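Local coordinates for virulence protein vsdE (Salmonella enterica, PDB 5LQ6), which is a cysteine hydrolase effector that suppresses host immune responses and contributes to the virulence of Salmonella, at residues S17-K22 against D112-G117; E145-I150 against N168-S173; S151-I156 against S206-V211; S163-N168 against F183-K188. The protein carries 4 engineered substitutions. All coordinates share one frame; numbering follows the deposited sequence.

Contact 1. Residues S17-K22 against D112-G117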
loop_
_atom_site.group_PDB
_atom_site.type_symbol
_atom_site.label_atom_id
_atom_site.label_comp_id
_atom_site.label_asym_id
_atom_site.label_seq_id
_atom_site.Cartn_x
_atom_site.Cartn_y
_atom_site.Cartn_z
ATOM N N SER A 17 -9.381 19.090 -1.035
ATOM C CA SER A 17 -10.199 19.773 -0.038
ATOM C C SER A 17 -9.791 19.338 1.373
ATOM O O SER A 17 -9.629 20.146 2.274
ATOM C CB SER A 17 -11.682 19.621 -0.289
ATOM O OG SER A 17 -12.143 18.314 -0.280
ATOM N N ARG A 18 -9.609 18.034 1.552
ATOM C CA ARG A 18 -9.238 17.539 2.908
ATOM C C ARG A 18 -7.893 18.014 3.369
ATOM O O ARG A 18 -7.727 18.443 4.503
ATOM C CB ARG A 18 -9.331 16.015 2.929
ATOM C CG ARG A 18 -10.738 15.470 2.845
ATOM C CD ARG A 18 -10.832 13.964 3.056
ATOM N NE ARG A 18 -10.219 13.235 1.941
ATOM C CZ ARG A 18 -10.873 12.705 0.928
ATOM N NH1 ARG A 18 -12.183 12.824 0.830
ATOM N NH2 ARG A 18 -10.196 12.025 -0.022
ATOM N N ILE A 19 -6.902 17.954 2.475
ATOM C CA ILE A 19 -5.545 18.292 2.819
ATOM C C ILE A 19 -5.364 19.783 3.153
ATOM O O ILE A 19 -4.502 20.179 3.934
ATOM C CB ILE A 19 -4.606 17.765 1.693
ATOM C CG1 ILE A 19 -3.279 17.324 2.235
ATOM C CG2 ILE A 19 -4.527 18.742 0.509
ATOM C CD1 ILE A 19 -2.440 16.701 1.141
ATOM N N ASN A 20 -6.233 20.633 2.594
ATOM C CA ASN A 20 -6.166 22.056 2.873
ATOM C C ASN A 20 -7.143 22.547 3.938
ATOM O O ASN A 20 -7.219 23.736 4.229
ATOM C CB ASN A 20 -6.459 22.828 1.564
ATOM C CG ASN A 20 -5.325 22.756 0.591
ATOM O OD1 ASN A 20 -4.278 23.231 0.911
ATOM N ND2 ASN A 20 -5.511 22.113 -0.554
ATOM N N SER A 21 -7.912 21.616 4.537
ATOM C CA SER A 21 -8.981 22.056 5.435
ATOM C C SER A 21 -8.465 22.597 6.762
ATOM O O SER A 21 -7.408 22.228 7.209
ATOM C CB SER A 21 -9.947 20.929 5.613
ATOM O OG SER A 21 -9.333 19.934 6.298
ATOM N N LYS A 22 -9.274 23.451 7.367
ATOM C CA LYS A 22 -8.895 24.075 8.622
ATOM C C LYS A 22 -9.384 23.242 9.810
ATOM O O LYS A 22 -8.909 23.469 10.935
ATOM C CB LYS A 22 -9.474 25.487 8.708
ATOM C CG LYS A 22 -8.980 26.452 7.629
ATOM C CD LYS A 22 -7.475 26.461 7.462
ATOM C CE LYS A 22 -7.009 27.684 6.636
ATOM N NZ LYS A 22 -6.764 27.480 5.164
ATOM N N ASP A 112 -4.829 7.767 5.473
ATOM C CA ASP A 112 -6.008 7.215 4.883
ATOM C C ASP A 112 -7.163 8.255 4.850
ATOM O O ASP A 112 -7.892 8.356 3.877
ATOM C CB ASP A 112 -6.511 5.985 5.670
ATOM C CG ASP A 112 -5.760 4.722 5.373
ATOM O OD1 ASP A 112 -4.845 4.669 4.468
ATOM O OD2 ASP A 112 -6.140 3.697 6.061
ATOM N N LYS A 113 -7.300 9.009 5.945
ATOM C CA LYS A 113 -8.340 10.025 5.997
ATOM C C LYS A 113 -8.154 11.044 4.863
ATOM O O LYS A 113 -9.111 11.463 4.232
ATOM C CB LYS A 113 -8.354 10.697 7.360
ATOM C CG LYS A 113 -9.064 9.876 8.408
ATOM C CD LYS A 113 -9.021 10.496 9.796
ATOM C CE LYS A 113 -9.670 9.551 10.775
ATOM N NZ LYS A 113 -9.759 10.193 12.110
ATOM N N ILE A 114 -6.901 11.415 4.591
ATOM C CA ILE A 114 -6.649 12.398 3.517
ATOM C C ILE A 114 -6.888 11.785 2.131
ATOM O O ILE A 114 -7.588 12.338 1.333
ATOM C CB ILE A 114 -5.221 12.944 3.612
ATOM C CG1 ILE A 114 -5.082 13.733 4.923
ATOM C CG2 ILE A 114 -4.864 13.748 2.354
ATOM C CD1 ILE A 114 -3.686 14.238 5.158
ATOM N N ILE A 115 -6.272 10.625 1.860
ATOM C CA ILE A 115 -6.317 10.073 0.503
ATOM C C ILE A 115 -7.653 9.425 0.180
ATOM O O ILE A 115 -8.177 9.596 -0.892
ATOM C CB ILE A 115 -5.128 9.124 0.271
ATOM C CG1 ILE A 115 -3.864 9.967 0.126
ATOM C CG2 ILE A 115 -5.351 8.269 -0.978
ATOM C CD1 ILE A 115 -2.588 9.168 0.056
ATOM N N PHE A 116 -8.216 8.678 1.120
ATOM C CA PHE A 116 -9.451 7.924 0.873
ATOM C C PHE A 116 -10.697 8.524 1.478
ATOM O O PHE A 116 -11.802 8.186 1.037
ATOM C CB PHE A 116 -9.312 6.455 1.333
ATOM C CG PHE A 116 -8.101 5.774 0.724
ATOM C CD1 PHE A 116 -8.117 5.410 -0.603
ATOM C CD2 PHE A 116 -6.956 5.555 1.511
ATOM C CE1 PHE A 116 -6.953 4.808 -1.166
ATOM C CE2 PHE A 116 -5.826 4.990 0.927
ATOM C CZ PHE A 116 -5.859 4.647 -0.376
ATOM N N GLY A 117 -10.528 9.446 2.427
ATOM C CA GLY A 117 -11.660 10.068 3.088
ATOM C C GLY A 117 -12.170 9.350 4.305
ATOM O O GLY A 117 -13.207 9.776 4.905
#
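R18 carries most of this contact. Its side chain leaves the last turn of helix 12-19 with CG anti to the carbonyl carbon, then bends at chi3 (-68°), which lays the guanidinium side-on against the 112-117 segment. Two of its nitrogens grip a single acceptor. NE donates to I114 O at 2.8 Å and NH2 donates to the same I114 O at 3.0 Å. I114 O lies in the guanidinium plane. The donors, however, sit above the I114 carbonyl plane, so neither bond follows a lone pair. K113 O lies 3.1 Å from R18 NE, but the angle is too poor for a bond; it accepts a weak one from G117 N instead. R18 thus holds a carbonyl in the last turn of helix 108-116, where this helix meets helix 12-19. Its positive charge probably suits the partly negative C-terminal end of the helix. G117 has left helical geometry with positive phi, and its CA lies over one guanidinium face, 3.5 Å from R18 CZ. The R18 carbonyl is also used twice. R18 O accepts from S21 OG at 2.8 Å, on a lone pair, and from S21 N at 3.2 Å. Beside this polar grip, I19 crosses I114 at about a right angle, with I19 CG1 3.9 Å from I114 CG2. Both isoleucines also pack on I35 of helix 29-38.

Contact 2. Residues E145-I150 against N168-S173. Engineered in segment 168-173: S173 (natural residue Cys).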
loop_
_atom_site.group_PDB
_atom_site.type_symbol
_atom_site.label_atom_id
_atom_site.label_comp_id
_atom_site.label_asym_id
_atom_site.label_seq_id
_atom_site.Cartn_x
_atom_site.Cartn_y
_atom_site.Cartn_z
ATOM N N GLU A 145 -11.521 -9.607 -4.692
ATOM C CA GLU A 145 -10.762 -8.475 -4.131
ATOM C C GLU A 145 -9.256 -8.752 -4.436
ATOM O O GLU A 145 -8.768 -9.801 -4.088
ATOM C CB GLU A 145 -11.008 -8.338 -2.654
ATOM C CG GLU A 145 -12.431 -7.948 -2.279
ATOM C CD GLU A 145 -12.805 -8.186 -0.815
ATOM O OE1 GLU A 145 -11.957 -8.562 0.048
ATOM O OE2 GLU A 145 -14.018 -7.999 -0.516
ATOM N N SER A 146 -8.602 -7.784 -5.081
ATOM C CA SER A 146 -7.302 -8.031 -5.693
ATOM C C SER A 146 -6.196 -7.083 -5.309
ATOM O O SER A 146 -5.079 -7.261 -5.774
ATOM C CB SER A 146 -7.374 -8.065 -7.202
ATOM O OG SER A 146 -7.874 -6.816 -7.659
ATOM N N SER A 147 -6.464 -6.051 -4.520
ATOM C CA SER A 147 -5.465 -5.069 -4.159
ATOM C C SER A 147 -5.524 -4.673 -2.700
ATOM O O SER A 147 -6.619 -4.368 -2.168
ATOM C CB SER A 147 -5.651 -3.843 -5.036
ATOM O OG SER A 147 -4.703 -2.823 -4.683
ATOM N N PHE A 148 -4.381 -4.694 -2.019
ATOM C CA PHE A 148 -4.325 -4.541 -0.582
ATOM C C PHE A 148 -3.111 -3.740 -0.152
ATOM O O PHE A 148 -2.102 -3.718 -0.851
ATOM C CB PHE A 148 -4.282 -5.899 0.119
ATOM C CG PHE A 148 -5.395 -6.844 -0.281
ATOM C CD1 PHE A 148 -5.269 -7.621 -1.424
ATOM C CD2 PHE A 148 -6.582 -6.825 0.435
ATOM C CE1 PHE A 148 -6.315 -8.434 -1.821
ATOM C CE2 PHE A 148 -7.629 -7.666 0.025
ATOM C CZ PHE A 148 -7.448 -8.429 -1.107
ATOM N N ILE A 149 -3.212 -3.113 1.012
ATOM C CA ILE A 149 -2.071 -2.505 1.688
ATOM C C ILE A 149 -1.713 -3.418 2.865
ATOM O O ILE A 149 -2.613 -3.815 3.624
ATOM C CB ILE A 149 -2.300 -1.076 2.199
ATOM C CG1 ILE A 149 -2.763 -0.156 1.065
ATOM C CG2 ILE A 149 -1.057 -0.515 2.852
ATOM C CD1 ILE A 149 -3.230 1.239 1.540
ATOM N N ILE A 150 -0.429 -3.720 3.005
ATOM C CA ILE A 150 0.037 -4.572 4.099
ATOM C C ILE A 150 0.763 -3.715 5.086
ATOM O O ILE A 150 1.614 -2.885 4.690
ATOM C CB ILE A 150 0.972 -5.670 3.611
ATOM C CG1 ILE A 150 0.468 -6.315 2.321
ATOM C CG2 ILE A 150 1.264 -6.682 4.711
ATOM C CD1 ILE A 150 -0.827 -6.996 2.433
ATOM N N ASN A 168 2.497 -3.126 -0.408
ATOM C CA ASN A 168 1.295 -3.456 -1.172
ATOM C C ASN A 168 1.281 -4.892 -1.638
ATOM O O ASN A 168 2.300 -5.575 -1.672
ATOM C CB ASN A 168 1.124 -2.528 -2.390
ATOM C CG ASN A 168 1.018 -1.062 -2.008
ATOM O OD1 ASN A 168 1.993 -0.435 -1.610
ATOM N ND2 ASN A 168 -0.188 -0.531 -2.122
ATOM N N ALA A 169 0.102 -5.398 -1.966
ATOM C CA ALA A 169 -0.018 -6.732 -2.527
ATOM C C ALA A 169 -1.170 -6.674 -3.552
ATOM O O ALA A 169 -2.241 -6.115 -3.267
ATOM C CB ALA A 169 -0.294 -7.756 -1.470
ATOM N N VAL A 170 -0.947 -7.254 -4.731
ATOM C CA VAL A 170 -1.953 -7.337 -5.763
ATOM C C VAL A 170 -1.998 -8.742 -6.316
ATOM O O VAL A 170 -0.965 -9.342 -6.584
ATOM C CB VAL A 170 -1.704 -6.335 -6.892
ATOM C CG1 VAL A 170 -2.698 -6.439 -8.044
ATOM C CG2 VAL A 170 -1.736 -4.886 -6.388
ATOM N N VAL A 171 -3.197 -9.248 -6.500
ATOM C CA VAL A 171 -3.391 -10.564 -7.166
ATOM C C VAL A 171 -3.342 -10.375 -8.663
ATOM O O VAL A 171 -4.066 -9.532 -9.243
ATOM C CB VAL A 171 -4.734 -11.192 -6.738
ATOM C CG1 VAL A 171 -4.963 -12.504 -7.471
ATOM C CG2 VAL A 171 -4.816 -11.379 -5.242
ATOM N N ILE A 172 -2.449 -11.123 -9.282
ATOM C CA ILE A 172 -2.227 -11.097 -10.731
ATOM C C ILE A 172 -2.811 -12.363 -11.326
ATOM O O ILE A 172 -2.492 -13.448 -10.868
ATOM C CB ILE A 172 -0.736 -10.995 -11.100
ATOM C CG1 ILE A 172 -0.115 -9.750 -10.453
ATOM C CG2 ILE A 172 -0.572 -10.997 -12.632
ATOM C CD1 ILE A 172 1.346 -9.533 -10.796
ATOM N N SER A 173 -3.642 -12.169 -12.356
ATOM C CA SER A 173 -4.247 -13.281 -13.095
ATOM C C SER A 173 -3.768 -13.275 -14.537
ATOM O O SER A 173 -4.219 -12.442 -15.337
ATOM C CB SER A 173 -5.770 -13.155 -13.000
ATOM O OG SER A 173 -6.172 -13.362 -11.673
HETATM O O HOH W 1 -2.523 -2.174 -3.173
#
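N168 stands on the face it shares with S147 and I149, next to I149 of the neighbouring strand. Its CG is anti to the carbonyl carbon (chi1 -59°). Its CB lies 3.8 Å from F148 O, and the side chain then runs alongside I149. At the tip, N168 ND2 comes within 4.1 Å of I149 CG1. Chi2 (72°) turns ND2 toward a water, to which it donates at 3.0 Å, and toward S80 O of helix 76-89, its second acceptor. N168 OD1 accepts from another water, shared with S186 N. The first water donates to F148 O at 2.8 Å and bonds S147 OG, so it joins both strands on that face.

F148 and A169 form a hydrogen-bonded pair, with F148 N to A169 O at 2.9 Å and A169 N to F148 O at 3.0 Å. V171 N donates to S146 O at 2.8 Å, on a lone pair. On the other face the methyl of A169 meets the end of I150, and F148, A169 and V171 pack on I136 of helix 129-143. This is the beta hairpin of strands 147-157 and 163-172, in an antiparallel sheet consistent with the papain-like (clan CA) fold.

Contact 3. Residues S151-I156 against S206-V211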
loop_
_atom_site.group_PDB
_atom_site.type_symbol
_atom_site.label_atom_id
_atom_site.label_comp_id
_atom_site.label_asym_id
_atom_site.label_seq_id
_atom_site.Cartn_x
_atom_site.Cartn_y
_atom_site.Cartn_z
ATOM N N SER A 151 0.508 -3.864 6.373
ATOM C CA SER A 151 1.251 -3.190 7.439
ATOM C C SER A 151 1.939 -4.255 8.272
ATOM O O SER A 151 1.274 -5.181 8.781
ATOM C CB SER A 151 0.300 -2.371 8.315
ATOM O OG SER A 151 -0.307 -1.342 7.617
ATOM N N ALA A 152 3.258 -4.164 8.370
ATOM C CA ALA A 152 4.064 -5.100 9.141
ATOM C C ALA A 152 4.627 -4.384 10.345
ATOM O O ALA A 152 5.078 -3.246 10.284
ATOM C CB ALA A 152 5.145 -5.652 8.305
ATOM N N GLU A 153 4.614 -5.060 11.487
ATOM C CA GLU A 153 5.196 -4.463 12.662
ATOM C C GLU A 153 6.687 -4.534 12.821
ATOM O O GLU A 153 7.281 -3.646 13.413
ATOM C CB GLU A 153 4.508 -5.021 13.903
ATOM C CG GLU A 153 3.132 -4.379 14.087
ATOM C CD GLU A 153 3.151 -3.109 14.922
ATOM O OE1 GLU A 153 4.118 -2.303 14.796
ATOM O OE2 GLU A 153 2.189 -2.934 15.710
ATOM N N ASN A 154 7.294 -5.583 12.372
ATOM C CA ASN A 154 8.731 -5.794 12.670
ATOM C C ASN A 154 9.517 -6.078 11.421
ATOM O O ASN A 154 10.329 -6.989 11.324
ATOM C CB ASN A 154 8.866 -6.925 13.704
ATOM C CG ASN A 154 8.522 -6.456 15.133
ATOM O OD1 ASN A 154 9.009 -5.438 15.588
ATOM N ND2 ASN A 154 7.682 -7.196 15.808
ATOM N N TYR A 155 9.267 -5.244 10.423
ATOM C CA TYR A 155 10.035 -5.296 9.178
ATOM C C TYR A 155 11.481 -4.828 9.427
ATOM O O TYR A 155 11.668 -3.805 10.055
ATOM C CB TYR A 155 9.379 -4.360 8.164
ATOM C CG TYR A 155 10.074 -4.225 6.815
ATOM C CD1 TYR A 155 9.850 -5.115 5.793
ATOM C CD2 TYR A 155 10.976 -3.170 6.581
ATOM C CE1 TYR A 155 10.481 -4.959 4.553
ATOM C CE2 TYR A 155 11.630 -3.014 5.383
ATOM C CZ TYR A 155 11.386 -3.905 4.370
ATOM O OH TYR A 155 12.037 -3.774 3.144
ATOM N N ILE A 156 12.474 -5.567 8.922
ATOM C CA ILE A 156 13.876 -5.202 9.152
ATOM C C ILE A 156 14.311 -4.216 8.074
ATOM O O ILE A 156 14.571 -4.609 6.908
ATOM C CB ILE A 156 14.726 -6.475 9.220
ATOM C CG1 ILE A 156 14.212 -7.417 10.306
ATOM C CG2 ILE A 156 16.205 -6.099 9.362
ATOM C CD1 ILE A 156 14.783 -8.798 10.174
ATOM N N SER A 206 9.301 -12.495 15.261
ATOM C CA SER A 206 8.708 -11.312 15.861
ATOM C C SER A 206 7.827 -10.689 14.801
ATOM O O SER A 206 8.299 -10.434 13.698
ATOM C CB SER A 206 9.794 -10.317 16.303
ATOM O OG SER A 206 10.466 -9.731 15.192
ATOM N N GLY A 207 6.551 -10.498 15.096
ATOM C CA GLY A 207 5.736 -9.607 14.301
ATOM C C GLY A 207 4.356 -10.003 13.830
ATOM O O GLY A 207 4.102 -11.149 13.400
ATOM N N GLU A 208 3.493 -8.992 13.889
ATOM C CA GLU A 208 2.181 -9.028 13.341
ATOM C C GLU A 208 2.159 -8.380 11.907
ATOM O O GLU A 208 3.024 -7.588 11.488
ATOM C CB GLU A 208 1.238 -8.224 14.223
ATOM C CG GLU A 208 1.340 -8.380 15.731
ATOM C CD GLU A 208 0.890 -7.107 16.437
ATOM O OE1 GLU A 208 -0.232 -6.643 16.152
ATOM O OE2 GLU A 208 1.659 -6.556 17.256
ATOM N N PHE A 209 1.151 -8.768 11.156
ATOM C CA PHE A 209 0.829 -8.198 9.881
ATOM C C PHE A 209 -0.659 -7.856 9.865
ATOM O O PHE A 209 -1.483 -8.560 10.435
ATOM C CB PHE A 209 1.096 -9.219 8.783
ATOM C CG PHE A 209 2.540 -9.625 8.653
ATOM C CD1 PHE A 209 3.063 -10.537 9.524
ATOM C CD2 PHE A 209 3.356 -9.057 7.681
ATOM C CE1 PHE A 209 4.384 -10.939 9.450
ATOM C CE2 PHE A 209 4.707 -9.483 7.590
ATOM C CZ PHE A 209 5.192 -10.393 8.503
ATOM N N TYR A 210 -1.015 -6.816 9.116
ATOM C CA TYR A 210 -2.405 -6.431 8.912
ATOM C C TYR A 210 -2.608 -6.097 7.469
ATOM O O TYR A 210 -1.698 -5.627 6.839
ATOM C CB TYR A 210 -2.771 -5.187 9.722
ATOM C CG TYR A 210 -2.643 -5.357 11.197
ATOM C CD1 TYR A 210 -1.428 -5.226 11.821
ATOM C CD2 TYR A 210 -3.726 -5.719 11.931
ATOM C CE1 TYR A 210 -1.283 -5.415 13.197
ATOM C CE2 TYR A 210 -3.608 -5.893 13.321
ATOM C CZ TYR A 210 -2.387 -5.759 13.917
ATOM O OH TYR A 210 -2.287 -5.947 15.290
ATOM N N VAL A 211 -3.794 -6.401 6.946
ATOM C CA VAL A 211 -4.160 -6.131 5.572
ATOM C C VAL A 211 -5.320 -5.161 5.572
ATOM O O VAL A 211 -6.241 -5.319 6.361
ATOM C CB VAL A 211 -4.579 -7.448 4.889
ATOM C CG1 VAL A 211 -4.845 -7.264 3.401
ATOM C CG2 VAL A 211 -3.498 -8.525 5.107
HETATM O O HOH W 2 6.033 -8.124 11.262
HETATM O O HOH W 3 10.985 -9.453 12.265
#
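E153 bends at chi2 (-90°), while E208 runs extended beyond CG. The two carboxylates therefore end side by side and point the same way, with E153 OE2 4.0 Å from E208 OE2 and their planes 54° apart. The like charges probably raise the affinity of this pair for a proton. E208 has a second tie: Y210 OH donates to E208 OE1 at only 2.3 Å, nearly along the C-O axis. This very short distance may mean a strong bond or positional error.

Beneath these side chains the backbones run antiparallel. S151 and Y210 form a hydrogen-bonded pair: S151 N reaches Y210 O at 2.9 Å, almost straight at 171°, and Y210 N reaches S151 O at 2.8 Å. Next along, E153 N donates to E208 O at 3.0 Å. On the opposite face A152 CB touches F209 CD2 at 3.9 Å, and F209 packs on I129 and V132 of helix 129-143.

The chain turns a corner at E153 and N154, where regular pairing stops and water takes over. One water bridges N154 N and E208 O; another lies within bonding distance of N154 O and S206 OG. S206 OG also bonds S204 and E162. N154 ND2 rests against G207 CA at 3.4 Å. The arrangement is an edge strand, 209-212, joined to strand 147-157 of an antiparallel sheet, with pairing ended by a bend in the inner strand.

Contact 4. Residues S163-N168 against F183-K188. Engineered in segment 163-168: S163 (natural residue Cys).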
loop_
_atom_site.group_PDB
_atom_site.type_symbol
_atom_site.label_atom_id
_atom_site.label_comp_id
_atom_site.label_asym_id
_atom_site.label_seq_id
_atom_site.Cartn_x
_atom_site.Cartn_y
_atom_site.Cartn_z
ATOM N N SER A 163 10.977 -2.430 12.429
ATOM C CA SER A 163 10.240 -1.220 12.398
ATOM C C SER A 163 8.899 -1.439 11.652
ATOM O O SER A 163 8.743 -2.401 10.923
ATOM C CB SER A 163 11.019 -0.095 11.708
ATOM O OG SER A 163 11.676 -0.593 10.567
ATOM N N ARG A 164 7.986 -0.508 11.819
ATOM C CA ARG A 164 6.712 -0.545 11.118
ATOM C C ARG A 164 6.985 -0.250 9.660
ATOM O O ARG A 164 7.719 0.686 9.330
ATOM C CB ARG A 164 5.785 0.527 11.664
ATOM C CG ARG A 164 4.615 0.866 10.726
ATOM C CD ARG A 164 3.343 0.155 11.003
ATOM N NE ARG A 164 2.338 0.487 9.973
ATOM C CZ ARG A 164 1.668 1.638 9.873
ATOM N NH1 ARG A 164 1.926 2.679 10.672
ATOM N NH2 ARG A 164 0.718 1.758 8.969
ATOM N N HIS A 165 6.363 -1.019 8.781
ATOM C CA HIS A 165 6.538 -0.808 7.360
ATOM C C HIS A 165 5.258 -1.159 6.644
ATOM O O HIS A 165 4.720 -2.247 6.859
ATOM C CB HIS A 165 7.660 -1.667 6.859
ATOM C CG HIS A 165 8.027 -1.443 5.433
ATOM N ND1 HIS A 165 8.315 -0.211 4.908
ATOM C CD2 HIS A 165 8.191 -2.324 4.412
ATOM C CE1 HIS A 165 8.666 -0.344 3.636
ATOM N NE2 HIS A 165 8.586 -1.606 3.315
ATOM N N ASP A 166 4.812 -0.274 5.755
ATOM C CA ASP A 166 3.704 -0.551 4.856
ATOM C C ASP A 166 4.210 -0.828 3.452
ATOM O O ASP A 166 5.197 -0.284 3.020
ATOM C CB ASP A 166 2.719 0.620 4.765
ATOM C CG ASP A 166 1.725 0.705 5.916
ATOM O OD1 ASP A 166 1.939 0.049 6.946
ATOM O OD2 ASP A 166 0.732 1.441 5.765
ATOM N N PHE A 167 3.499 -1.722 2.766
ATOM C CA PHE A 167 3.758 -2.079 1.385
ATOM C C PHE A 167 2.449 -2.582 0.772
ATOM O O PHE A 167 1.391 -2.418 1.372
ATOM C CB PHE A 167 4.944 -3.032 1.244
ATOM C CG PHE A 167 4.844 -4.290 2.081
ATOM C CD1 PHE A 167 5.125 -4.244 3.418
ATOM C CD2 PHE A 167 4.426 -5.494 1.525
ATOM C CE1 PHE A 167 5.056 -5.387 4.196
ATOM C CE2 PHE A 167 4.343 -6.634 2.306
ATOM C CZ PHE A 167 4.632 -6.568 3.635
ATOM N N ASN A 168 2.497 -3.126 -0.408
ATOM C CA ASN A 168 1.295 -3.456 -1.172
ATOM C C ASN A 168 1.281 -4.892 -1.638
ATOM O O ASN A 168 2.300 -5.575 -1.672
ATOM C CB ASN A 168 1.124 -2.528 -2.390
ATOM C CG ASN A 168 1.018 -1.062 -2.008
ATOM O OD1 ASN A 168 1.993 -0.435 -1.610
ATOM N ND2 ASN A 168 -0.188 -0.531 -2.122
ATOM N N PHE A 183 3.637 -9.244 -4.181
ATOM C CA PHE A 183 4.018 -8.167 -3.240
ATOM C C PHE A 183 4.712 -7.084 -3.979
ATOM O O PHE A 183 5.506 -7.335 -4.907
ATOM C CB PHE A 183 4.805 -8.743 -2.083
ATOM C CG PHE A 183 3.982 -9.644 -1.194
ATOM C CD1 PHE A 183 3.039 -9.119 -0.365
ATOM C CD2 PHE A 183 4.143 -11.032 -1.193
ATOM C CE1 PHE A 183 2.259 -9.913 0.488
ATOM C CE2 PHE A 183 3.367 -11.812 -0.356
ATOM C CZ PHE A 183 2.437 -11.258 0.478
ATOM N N ILE A 184 4.432 -5.847 -3.564
ATOM C CA ILE A 184 4.988 -4.643 -4.188
ATOM C C ILE A 184 5.499 -3.754 -3.059
ATOM O O ILE A 184 4.752 -3.426 -2.154
ATOM C CB ILE A 184 3.986 -3.872 -5.037
ATOM C CG1 ILE A 184 3.305 -4.763 -6.044
ATOM C CG2 ILE A 184 4.656 -2.702 -5.698
ATOM C CD1 ILE A 184 1.968 -4.238 -6.473
ATOM N N ASP A 185 6.758 -3.374 -3.096
ATOM C CA ASP A 185 7.310 -2.453 -2.082
ATOM C C ASP A 185 7.911 -1.297 -2.825
ATOM O O ASP A 185 9.117 -1.328 -3.149
ATOM C CB ASP A 185 8.267 -3.152 -1.117
ATOM C CG ASP A 185 8.623 -2.311 0.063
ATOM O OD1 ASP A 185 8.415 -1.089 0.004
ATOM O OD2 ASP A 185 9.070 -2.881 1.079
ATOM N N SER A 186 7.125 -0.244 -3.084
ATOM C CA SER A 186 7.588 0.892 -3.869
ATOM C C SER A 186 8.650 1.684 -3.129
ATOM O O SER A 186 9.429 2.430 -3.761
ATOM C CB SER A 186 6.451 1.779 -4.285
ATOM O OG SER A 186 5.809 2.380 -3.145
ATOM N N TRP A 187 8.729 1.524 -1.820
ATOM C CA TRP A 187 9.794 2.140 -0.999
ATOM C C TRP A 187 11.140 1.485 -1.187
ATOM O O TRP A 187 12.212 2.132 -1.103
ATOM C CB TRP A 187 9.351 2.097 0.462
ATOM C CG TRP A 187 10.323 2.575 1.464
ATOM C CD1 TRP A 187 10.434 3.852 1.904
ATOM C CD2 TRP A 187 11.299 1.813 2.131
ATOM N NE1 TRP A 187 11.453 3.932 2.823
ATOM C CE2 TRP A 187 11.974 2.685 3.018
ATOM C CE3 TRP A 187 11.637 0.465 2.131
ATOM C CZ2 TRP A 187 13.012 2.238 3.851
ATOM C CZ3 TRP A 187 12.690 0.016 2.993
ATOM C CH2 TRP A 187 13.358 0.917 3.799
ATOM N N LYS A 188 11.150 0.170 -1.389
ATOM C CA LYS A 188 12.371 -0.628 -1.450
ATOM C C LYS A 188 12.842 -0.626 -2.898
ATOM O O LYS A 188 12.574 -1.573 -3.651
ATOM C CB LYS A 188 12.104 -2.061 -0.927
ATOM C CG LYS A 188 13.335 -2.975 -0.820
ATOM C CD LYS A 188 14.226 -2.722 0.382
ATOM C CE LYS A 188 15.308 -3.772 0.435
ATOM N NZ LYS A 188 16.272 -3.604 1.566
HETATM O O HOH W 4 6.197 0.401 0.535
HETATM O O HOH W 5 4.659 0.312 -1.787
#
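A short, straight histidine-carboxylate bond stands out here. H165 NE2 donates to D185 OD2 at 2.6 Å and 169°. The acceptor uses its syn lone pair and lies in the imidazole plane. Both side chains have CG anti to the backbone N, so they meet tip to tip. The bond holds the ring's rotation, and the negative charge of D185 would probably raise its basicity. The other oxygen, D185 OD1, takes a water at 2.7 Å that also donates to D166 O, plus weak bonds from W187 N and K188 N in the type I turn. W187 adds an offset edge-to-face contact: H165 CE1 lies 3.4 Å from W187 CE3, and the ring planes are 65° apart. H165 also touches C76, consistent with a Cys-His-Asp triad of the papain-like type.

The strands are joined further along, where N168 N to I184 O and I184 N to N168 O are both 2.9 Å. F167 takes the crowded chi1 position and sets CE2 3.9 Å from F183 CD1. In the sheet, 163-172 lies between 180-184 and 147-157, with Y155 stacked on H165. Helix 76-89 meets H165 and N168, and helix 55-65 packs on I184.

Overall arrangement
Contact 1 comes first along the chain and closes before the others open. It joins helices 12-19 and 108-116, and its centre is 22 to 26 Å from the other three centres. Contacts 2, 3 and 4 all belong to the four-stranded antiparallel sheet, ordered 180-184, 163-172, 147-157, 209-212. Contacts 2 and 3 both use strand 147-157; their centres are about 17 Å apart and their segments alternate along the chain. Contacts 2 and 4 share N168, their centres about 13 Å apart. Contact 4 is nested inside the loop that contact 3 closes, and their centres are about 10 Å apart. The sheet thus carries the probable catalytic histidine and aspartate, while contact 1 lies in the helical part.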